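Local coordinates for protein gastrodianin-4 (Gastrodia elata, PDB 1XD6) that probably binds mannose as a monomeric monocot lectin with antifungal character, using a bulb-type lectin domain, at residues D28-L33 and S43-K48; N51-M56 and V63-S68; G81-I86 and V93-N98. All coordinates share one frame; numbering follows the deposited sequence.

Contact 1: D28-L33 and S43-K48; sequences DCNLVL and SGTNGK
Ser43 and Leu31 clasp each other through two hydrogen bonds, one between backbones and one to the serine hydroxyl, a compact example of how a side chain can take over where a strand pairing ends. Ser43 N donates to Leu31 O at 2.9 Å, and the return bond is made by the serine side chain. Ser43 CB lies 3.8 Å from Leu31 CB. With chi1 at 61° Ser43 OG sits between the backbone N and the carbonyl carbon, turned to receive Leu31 N at 2.9 Å on a fairly straight path (161° at the hydrogen). Ser43 OG itself donates to Thr45 OG1 at 2.8 Å, and Thr45 OG1 in turn donates to Cys29 O; this last bond is modelled so short that its exact length is doubtful.

Asp28, Asn30 and Val32, with Gln26 before them, belong to the QxDxNxVxY motif that forms mannose sites in the bulb-type lectins, so the contact probably borders one such site. Asp28 OD1 closes an Asx turn on Asn30 N, which meets it from above the carboxylate plane, and also accepts from Gln26. On the loop side a type II turn runs from Thr45 to Lys48. Gly47 N donates to Asp28 O at 2.8 Å, while Asn46 CA approaches Asp28 O at 3.2 Å as a CA-H...O contact. Asn46 CB lies 3.7 Å from Asn30 CB, and Lys48 NZ folds back to donate to Gly44 O and Asn46 O.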
loop_
_atom_site.group_PDB
_atom_site.type_symbol
_atom_site.label_atom_id
_atom_site.label_comp_id
_atom_site.label_asym_id
_atom_site.label_seq_id
_atom_site.Cartn_x
_atom_site.Cartn_y
_atom_site.Cartn_z
ATOM N N ASP A 28 4.848 -1.075 -13.646
ATOM C CA ASP A 28 6.121 -1.785 -13.535
ATOM C C ASP A 28 6.214 -2.660 -12.284
ATOM O O ASP A 28 7.280 -3.198 -11.964
ATOM C CB ASP A 28 7.309 -0.806 -13.624
ATOM C CG ASP A 28 7.501 0.011 -12.350
ATOM O OD1 ASP A 28 6.572 0.061 -11.516
ATOM O OD2 ASP A 28 8.556 0.637 -12.111
ATOM N N CYS A 29 5.090 -2.799 -11.582
ATOM C CA CYS A 29 5.002 -3.638 -10.374
ATOM C C CYS A 29 5.652 -3.056 -9.117
ATOM O O CYS A 29 5.662 -3.706 -8.076
ATOM C CB CYS A 29 5.518 -5.064 -10.613
ATOM S SG CYS A 29 4.802 -6.259 -9.463
ATOM N N ASN A 30 6.184 -1.841 -9.213
ATOM C CA ASN A 30 6.723 -1.156 -8.040
ATOM C C ASN A 30 5.603 -0.434 -7.295
ATOM O O ASN A 30 4.742 0.194 -7.913
ATOM C CB ASN A 30 7.805 -0.148 -8.449
ATOM C CG ASN A 30 8.902 0.021 -7.395
ATOM O OD1 ASN A 30 9.811 0.852 -7.555
ATOM N ND2 ASN A 30 8.818 -0.736 -6.319
ATOM N N LEU A 31 5.613 -0.525 -5.974
ATOM C CA LEU A 31 4.685 0.237 -5.156
ATOM C C LEU A 31 5.450 1.443 -4.632
ATOM O O LEU A 31 6.424 1.283 -3.887
ATOM C CB LEU A 31 4.140 -0.611 -3.995
ATOM C CG LEU A 31 3.121 0.096 -3.076
ATOM C CD1 LEU A 31 1.875 0.562 -3.852
ATOM C CD2 LEU A 31 2.741 -0.821 -1.913
ATOM N N VAL A 32 5.051 2.645 -5.048
ATOM C CA VAL A 32 5.886 3.835 -4.771
ATOM C C VAL A 32 5.139 4.972 -4.069
ATOM O O VAL A 32 4.003 5.281 -4.408
ATOM C CB VAL A 32 6.608 4.352 -6.051
ATOM C CG1 VAL A 32 7.636 5.446 -5.706
ATOM C CG2 VAL A 32 7.358 3.189 -6.750
ATOM N N LEU A 33 5.792 5.578 -3.078
ATOM C CA LEU A 33 5.279 6.808 -2.473
ATOM C C LEU A 33 6.030 7.993 -3.073
ATOM O O LEU A 33 7.269 8.048 -2.998
ATOM C CB LEU A 33 5.405 6.802 -0.944
ATOM C CG LEU A 33 4.925 8.093 -0.234
ATOM C CD1 LEU A 33 3.459 8.434 -0.522
ATOM C CD2 LEU A 33 5.140 7.972 1.267
ATOM N N SER A 43 8.465 -0.332 -2.623
ATOM C CA SER A 43 8.513 -1.751 -2.311
ATOM C C SER A 43 9.749 -2.398 -2.945
ATOM O O SER A 43 10.236 -3.394 -2.437
ATOM C CB SER A 43 7.250 -2.453 -2.787
ATOM O OG SER A 43 7.101 -2.326 -4.191
ATOM N N GLY A 44 10.251 -1.823 -4.036
ATOM C CA GLY A 44 11.413 -2.356 -4.722
ATOM C C GLY A 44 11.109 -3.583 -5.571
ATOM O O GLY A 44 11.963 -4.451 -5.739
ATOM N N THR A 45 9.887 -3.658 -6.099
ATOM C CA THR A 45 9.460 -4.776 -6.922
ATOM C C THR A 45 9.302 -4.365 -8.394
ATOM O O THR A 45 8.601 -5.037 -9.156
ATOM C CB THR A 45 8.132 -5.376 -6.396
ATOM O OG1 THR A 45 7.175 -4.332 -6.195
ATOM C CG2 THR A 45 8.310 -5.999 -5.006
ATOM N N ASN A 46 9.936 -3.256 -8.781
ATOM C CA ASN A 46 9.931 -2.813 -10.181
ATOM C C ASN A 46 10.575 -3.881 -11.071
ATOM O O ASN A 46 11.606 -4.445 -10.701
ATOM C CB ASN A 46 10.677 -1.490 -10.349
ATOM C CG ASN A 46 12.070 -1.515 -9.735
ATOM O OD1 ASN A 46 12.232 -1.685 -8.523
ATOM N ND2 ASN A 46 13.093 -1.351 -10.579
ATOM N N GLY A 47 9.946 -4.175 -12.205
ATOM C CA GLY A 47 10.468 -5.171 -13.134
ATOM C C GLY A 47 10.307 -6.624 -12.693
ATOM O O GLY A 47 10.633 -7.549 -13.449
ATOM N N LYS A 48 9.785 -6.850 -11.491
ATOM C CA LYS A 48 9.645 -8.213 -10.986
ATOM C C LYS A 48 8.577 -9.054 -11.705
ATOM O O LYS A 48 8.706 -10.278 -11.775
ATOM C CB LYS A 48 9.368 -8.209 -9.481
ATOM C CG LYS A 48 10.567 -7.857 -8.542
ATOM C CD LYS A 48 11.964 -7.791 -9.215
ATOM C CE LYS A 48 12.987 -7.110 -8.288
ATOM N NZ LYS A 48 12.985 -5.618 -8.398
#

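Contact 2: N51-M56 and V63-S68; sequences NCILKM and VIYSGS
Ile53 with Tyr65 and Lys55 with Val63 are hydrogen-bonded antiparallel pairs, each closed by two bonds, such as Ile53 N to Tyr65 O at 2.9 Å and Lys55 N to Val63 O at 2.8 Å, while the strands run at 148° to one another. Between them Leu54 and Ile64 form a non-hydrogen-bonded pair whose CA atoms approach to 4.6 Å.

The side chains divide between two faces. On one, Ile64 spreads its branches: CG2 meets Cys52 CB at 3.7 Å and CG1 meets Leu54 CD1 at 4.0 Å. On the other, the Tyr65 ring has Val63 over one face and Lys55 at its edge. Val63 CG1 lies 3.5 Å above the plane of the Tyr65 ring, displaced toward the rim, whereas Lys55 CB comes within 4.0 Å of Tyr65 CD2. Ile53, with CG1 between N and the carbonyl carbon (chi1 61°), brings CG1 and CD1 against Tyr65 CB. The phenol tip bonds to Gln57, with which Val63 and Tyr65 belong to the second copy of the QxDxNxVxY motif; Lys55 NZ turns away to Gly7 O.

The hairpin 52-56/62-66 forms the middle of a four-stranded antiparallel sheet, flanked by strand 9-10 beside 52-56 and by strand 69-73 beside 62-66. From its inner face, Cys52 and Leu54 pack on Met25 of strand 21-25, in the next sheet of the beta-prism II fold.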
loop_
_atom_site.group_PDB
_atom_site.type_symbol
_atom_site.label_atom_id
_atom_site.label_comp_id
_atom_site.label_asym_id
_atom_site.label_seq_id
_atom_site.Cartn_x
_atom_site.Cartn_y
_atom_site.Cartn_z
ATOM N N ASN A 51 1.278 -6.731 -14.630
ATOM C CA ASN A 51 -0.114 -6.702 -14.216
ATOM C C ASN A 51 -0.253 -6.957 -12.708
ATOM O O ASN A 51 -1.100 -7.742 -12.276
ATOM C CB ASN A 51 -0.943 -7.721 -15.028
ATOM C CG ASN A 51 -0.869 -7.473 -16.537
ATOM O OD1 ASN A 51 -1.097 -6.352 -17.009
ATOM N ND2 ASN A 51 -0.531 -8.518 -17.294
ATOM N N CYS A 52 0.597 -6.312 -11.909
ATOM C CA CYS A 52 0.493 -6.431 -10.470
ATOM C C CYS A 52 -0.678 -5.629 -9.942
ATOM O O CYS A 52 -1.044 -4.596 -10.526
ATOM C CB CYS A 52 1.786 -6.014 -9.797
ATOM S SG CYS A 52 3.189 -6.949 -10.429
ATOM N N ILE A 53 -1.282 -6.135 -8.868
ATOM C CA ILE A 53 -2.326 -5.433 -8.143
ATOM C C ILE A 53 -1.927 -5.401 -6.665
ATOM O O ILE A 53 -1.239 -6.310 -6.182
ATOM C CB ILE A 53 -3.726 -6.122 -8.324
ATOM C CG1 ILE A 53 -3.717 -7.549 -7.794
ATOM C CG2 ILE A 53 -4.160 -6.117 -9.774
ATOM C CD1 ILE A 53 -4.352 -7.686 -6.403
ATOM N N LEU A 54 -2.370 -4.368 -5.964
ATOM C CA LEU A 54 -2.131 -4.241 -4.542
ATOM C C LEU A 54 -3.371 -4.674 -3.794
ATOM O O LEU A 54 -4.453 -4.190 -4.085
ATOM C CB LEU A 54 -1.783 -2.785 -4.182
ATOM C CG LEU A 54 -1.551 -2.532 -2.686
ATOM C CD1 LEU A 54 -0.268 -3.204 -2.246
ATOM C CD2 LEU A 54 -1.473 -1.032 -2.413
ATOM N N LYS A 55 -3.223 -5.580 -2.832
ATOM C CA LYS A 55 -4.369 -6.033 -2.070
ATOM C C LYS A 55 -4.202 -5.750 -0.587
ATOM O O LYS A 55 -3.236 -6.207 0.039
ATOM C CB LYS A 55 -4.655 -7.521 -2.344
ATOM C CG LYS A 55 -5.833 -8.083 -1.558
ATOM C CD LYS A 55 -7.021 -8.388 -2.478
ATOM C CE LYS A 55 -8.320 -8.444 -1.665
ATOM N NZ LYS A 55 -9.533 -8.439 -2.548
ATOM N N MET A 56 -5.142 -4.986 -0.027
ATOM C CA MET A 56 -5.193 -4.770 1.416
ATOM C C MET A 56 -6.047 -5.915 1.936
ATOM O O MET A 56 -7.279 -5.907 1.787
ATOM C CB MET A 56 -5.810 -3.406 1.751
ATOM C CG MET A 56 -5.947 -3.086 3.265
ATOM S SD MET A 56 -4.372 -2.905 4.163
ATOM C CE MET A 56 -4.371 -4.407 5.145
ATOM N N VAL A 63 -0.351 -6.810 0.348
ATOM C CA VAL A 63 0.321 -7.759 -0.547
ATOM C C VAL A 63 0.197 -7.336 -2.003
ATOM O O VAL A 63 -0.897 -7.002 -2.469
ATOM C CB VAL A 63 -0.236 -9.217 -0.401
ATOM C CG1 VAL A 63 0.589 -10.217 -1.254
ATOM C CG2 VAL A 63 -0.289 -9.668 1.068
ATOM N N ILE A 64 1.321 -7.352 -2.716
ATOM C CA ILE A 64 1.334 -7.193 -4.171
ATOM C C ILE A 64 1.201 -8.585 -4.806
ATOM O O ILE A 64 1.989 -9.472 -4.498
ATOM C CB ILE A 64 2.647 -6.515 -4.640
ATOM C CG1 ILE A 64 2.809 -5.120 -4.014
ATOM C CG2 ILE A 64 2.704 -6.419 -6.192
ATOM C CD1 ILE A 64 4.235 -4.498 -4.186
ATOM N N TYR A 65 0.188 -8.760 -5.659
ATOM C CA TYR A 65 -0.030 -9.993 -6.429
ATOM C C TYR A 65 0.232 -9.768 -7.909
ATOM O O TYR A 65 -0.019 -8.681 -8.439
ATOM C CB TYR A 65 -1.471 -10.524 -6.277
ATOM C CG TYR A 65 -1.750 -11.146 -4.940
ATOM C CD1 TYR A 65 -1.389 -12.459 -4.673
ATOM C CD2 TYR A 65 -2.350 -10.404 -3.923
ATOM C CE1 TYR A 65 -1.639 -13.033 -3.430
ATOM C CE2 TYR A 65 -2.600 -10.960 -2.678
ATOM C CZ TYR A 65 -2.238 -12.271 -2.438
ATOM O OH TYR A 65 -2.472 -12.834 -1.209
ATOM N N SER A 66 0.743 -10.799 -8.565
ATOM C CA SER A 66 0.805 -10.840 -10.020
ATOM C C SER A 66 0.176 -12.168 -10.350
ATOM O O SER A 66 0.747 -13.209 -10.044
ATOM C CB SER A 66 2.247 -10.817 -10.510
ATOM O OG SER A 66 2.304 -10.930 -11.920
ATOM N N GLY A 67 -1.014 -12.141 -10.926
ATOM C CA GLY A 67 -1.783 -13.367 -11.035
ATOM C C GLY A 67 -2.050 -13.842 -9.616
ATOM O O GLY A 67 -2.413 -13.042 -8.749
ATOM N N SER A 68 -1.844 -15.128 -9.363
ATOM C CA SER A 68 -2.116 -15.668 -8.032
ATOM C C SER A 68 -0.882 -15.659 -7.107
ATOM O O SER A 68 -0.991 -15.975 -5.910
ATOM C CB SER A 68 -2.712 -17.068 -8.135
ATOM O OG SER A 68 -1.884 -17.875 -8.931
HETATM O O HOH W 1 -2.408 -10.158 -13.306
#

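Contact 3: G81-I86 and V93-N98; sequences GNYYLI and VVIYDN
Tyr84 and Tyr96 face each other as a hydrogen-bonded antiparallel pair, and their backbones exchange two bonds, Tyr84 N to Tyr96 O at 3.1 Å and Tyr96 N to Tyr84 O at 3.0 Å. Ile86 and Val94 repeat the pattern two residues on. Weaker CA-H...O contacts fill the spaces between: Tyr96 O, already an acceptor, is also approached by Tyr83 CA, and Tyr84 O by Ile95 CA.

Aromatic contacts dominate the face that carries the paired tyrosines. Tyr96 CB sits over the Tyr84 ring, 3.9 Å from its centroid and 26° off the normal, a CH-pi contact; chi1 of 60° puts the Tyr84 ring between its own N and carbonyl carbon, leaning across the neighbouring strand. The ring planes of the two tyrosines are inclined at 32°. Ile86 CG2 touches the edge of the Tyr96 ring, in its plane, 3.5 Å from CE2, while Val94 CG1 lies above one face of that ring, displaced toward the rim.

Strand 93-96 carries the last four residues of the third QxDxNxVxY copy, in which Val94 and Tyr96 fill the final two named places. Gln88 begins it and bonds weakly to Tyr96 OH.

Apolar packing governs the opposite face. Leu85 CD1 wedges between Val93 CG1 at 3.5 Å and Ile95 CG1 at 3.7 Å, and Met56 lies against Leu85 and Ile95 from another sheet. Asp97 CB rests 3.7 Å from Tyr83 CE2. The polar end of Asp97 turns elsewhere, OD2 to a salt bridge with Arg78 and OD1 to the amides of Ser99 and Asn101.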
loop_
_atom_site.group_PDB
_atom_site.type_symbol
_atom_site.label_atom_id
_atom_site.label_comp_id
_atom_site.label_asym_id
_atom_site.label_seq_id
_atom_site.Cartn_x
_atom_site.Cartn_y
_atom_site.Cartn_z
ATOM N N GLY A 81 -10.259 -8.989 10.023
ATOM C CA GLY A 81 -10.746 -7.828 10.740
ATOM C C GLY A 81 -11.008 -6.666 9.811
ATOM O O GLY A 81 -11.199 -6.859 8.604
ATOM N N ASN A 82 -10.995 -5.457 10.365
ATOM C CA ASN A 82 -11.356 -4.268 9.603
ATOM C C ASN A 82 -10.230 -3.249 9.451
ATOM O O ASN A 82 -10.362 -2.076 9.830
ATOM C CB ASN A 82 -12.615 -3.631 10.188
ATOM C CG ASN A 82 -13.834 -4.492 9.975
ATOM O OD1 ASN A 82 -14.425 -4.477 8.896
ATOM N ND2 ASN A 82 -14.196 -5.285 10.990
ATOM N N TYR A 83 -9.133 -3.707 8.861
ATOM C CA TYR A 83 -7.956 -2.879 8.621
ATOM C C TYR A 83 -8.169 -1.919 7.488
ATOM O O TYR A 83 -9.045 -2.105 6.647
ATOM C CB TYR A 83 -6.751 -3.751 8.305
ATOM C CG TYR A 83 -6.581 -4.851 9.295
ATOM C CD1 TYR A 83 -7.297 -6.045 9.163
ATOM C CD2 TYR A 83 -5.723 -4.699 10.387
ATOM C CE1 TYR A 83 -7.146 -7.066 10.090
ATOM C CE2 TYR A 83 -5.573 -5.699 11.315
ATOM C CZ TYR A 83 -6.285 -6.884 11.161
ATOM O OH TYR A 83 -6.129 -7.882 12.076
ATOM N N TYR A 84 -7.354 -0.882 7.471
ATOM C CA TYR A 84 -7.338 0.014 6.342
ATOM C C TYR A 84 -5.968 0.627 6.170
ATOM O O TYR A 84 -5.231 0.815 7.142
ATOM C CB TYR A 84 -8.423 1.087 6.453
ATOM C CG TYR A 84 -8.325 1.994 7.661
ATOM C CD1 TYR A 84 -8.809 1.585 8.911
ATOM C CD2 TYR A 84 -7.775 3.272 7.552
ATOM C CE1 TYR A 84 -8.739 2.417 10.021
ATOM C CE2 TYR A 84 -7.701 4.112 8.663
ATOM C CZ TYR A 84 -8.188 3.683 9.887
ATOM O OH TYR A 84 -8.101 4.517 10.993
ATOM N N LEU A 85 -5.625 0.886 4.912
ATOM C CA LEU A 85 -4.376 1.519 4.566
ATOM C C LEU A 85 -4.722 2.974 4.348
ATOM O O LEU A 85 -5.692 3.270 3.666
ATOM C CB LEU A 85 -3.800 0.892 3.295
ATOM C CG LEU A 85 -2.493 1.373 2.649
ATOM C CD1 LEU A 85 -1.255 0.962 3.424
ATOM C CD2 LEU A 85 -2.404 0.824 1.199
ATOM N N ILE A 86 -3.927 3.870 4.922
ATOM C CA ILE A 86 -4.154 5.302 4.778
ATOM C C ILE A 86 -2.855 6.022 4.438
ATOM O O ILE A 86 -1.834 5.795 5.072
ATOM C CB ILE A 86 -4.824 5.892 6.082
ATOM C CG1 ILE A 86 -5.317 7.324 5.860
ATOM C CG2 ILE A 86 -3.890 5.782 7.328
ATOM C CD1 ILE A 86 -6.474 7.725 6.764
ATOM N N VAL A 93 2.484 6.361 5.449
ATOM C CA VAL A 93 1.473 5.442 4.969
ATOM C C VAL A 93 1.356 4.366 6.040
ATOM O O VAL A 93 2.333 3.733 6.388
ATOM C CB VAL A 93 1.865 4.815 3.608
ATOM C CG1 VAL A 93 0.848 3.753 3.182
ATOM C CG2 VAL A 93 2.004 5.907 2.529
ATOM N N VAL A 94 0.154 4.157 6.553
ATOM C CA VAL A 94 -0.005 3.362 7.758
ATOM C C VAL A 94 -1.149 2.392 7.539
ATOM O O VAL A 94 -2.131 2.729 6.874
ATOM C CB VAL A 94 -0.336 4.283 8.996
ATOM C CG1 VAL A 94 -0.480 3.455 10.293
ATOM C CG2 VAL A 94 0.708 5.420 9.171
ATOM N N ILE A 95 -1.005 1.181 8.075
ATOM C CA ILE A 95 -2.124 0.248 8.180
ATOM C C ILE A 95 -2.628 0.280 9.620
ATOM O O ILE A 95 -1.853 0.039 10.562
ATOM C CB ILE A 95 -1.720 -1.224 7.780
ATOM C CG1 ILE A 95 -1.256 -1.318 6.315
ATOM C CG2 ILE A 95 -2.904 -2.201 8.031
ATOM C CD1 ILE A 95 -0.427 -2.609 6.016
ATOM N N TYR A 96 -3.920 0.570 9.778
ATOM C CA TYR A 96 -4.575 0.584 11.089
ATOM C C TYR A 96 -5.518 -0.610 11.260
ATOM O O TYR A 96 -6.087 -1.091 10.283
ATOM C CB TYR A 96 -5.375 1.875 11.260
ATOM C CG TYR A 96 -4.532 3.114 11.504
ATOM C CD1 TYR A 96 -3.945 3.342 12.744
ATOM C CD2 TYR A 96 -4.357 4.070 10.507
ATOM C CE1 TYR A 96 -3.183 4.475 12.981
ATOM C CE2 TYR A 96 -3.590 5.214 10.727
ATOM C CZ TYR A 96 -3.022 5.414 11.971
ATOM O OH TYR A 96 -2.264 6.517 12.209
ATOM N N ASP A 97 -5.674 -1.082 12.498
ATOM C CA ASP A 97 -6.633 -2.141 12.819
ATOM C C ASP A 97 -7.983 -1.521 13.232
ATOM O O ASP A 97 -8.148 -0.296 13.160
ATOM C CB ASP A 97 -6.070 -3.097 13.886
ATOM C CG ASP A 97 -5.775 -2.408 15.227
ATOM O OD1 ASP A 97 -6.352 -1.341 15.513
ATOM O OD2 ASP A 97 -4.973 -2.873 16.067
ATOM N N ASN A 98 -8.950 -2.355 13.622
ATOM C CA ASN A 98 -10.275 -1.852 13.996
ATOM C C ASN A 98 -10.262 -0.845 15.161
ATOM O O ASN A 98 -11.187 -0.041 15.298
ATOM C CB ASN A 98 -11.285 -2.986 14.272
ATOM C CG ASN A 98 -10.630 -4.301 14.634
ATOM O OD1 ASN A 98 -10.700 -5.277 13.868
ATOM N ND2 ASN A 98 -9.993 -4.350 15.809
#

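The three contacts sample the three four-stranded sheets of one beta-prism II fold, each including part of a copy of the same motif. All are partly buried. Contacts 2 and 3 join the central strands of their sheets as regular hairpins, with Leu54, Ile64, Leu85 and Ile95 buried on the inward face and Tyr65, Tyr84 and Tyr96 on the other; contact 1 instead ties a strand's entry to a loop whose Gly44 and Asn46 to Lys48 are exposed, using hydroxyls and a turn. The Cys29-Cys52 disulfide joins contacts 1 and 2, and Ile64 CD1 packs on Ser43 and Thr45. Contacts 2 and 3 meet where Met56 reaches Tyr83. Contacts 1 and 3, about 21 Å apart between centres, touch through Leu33 and Val93.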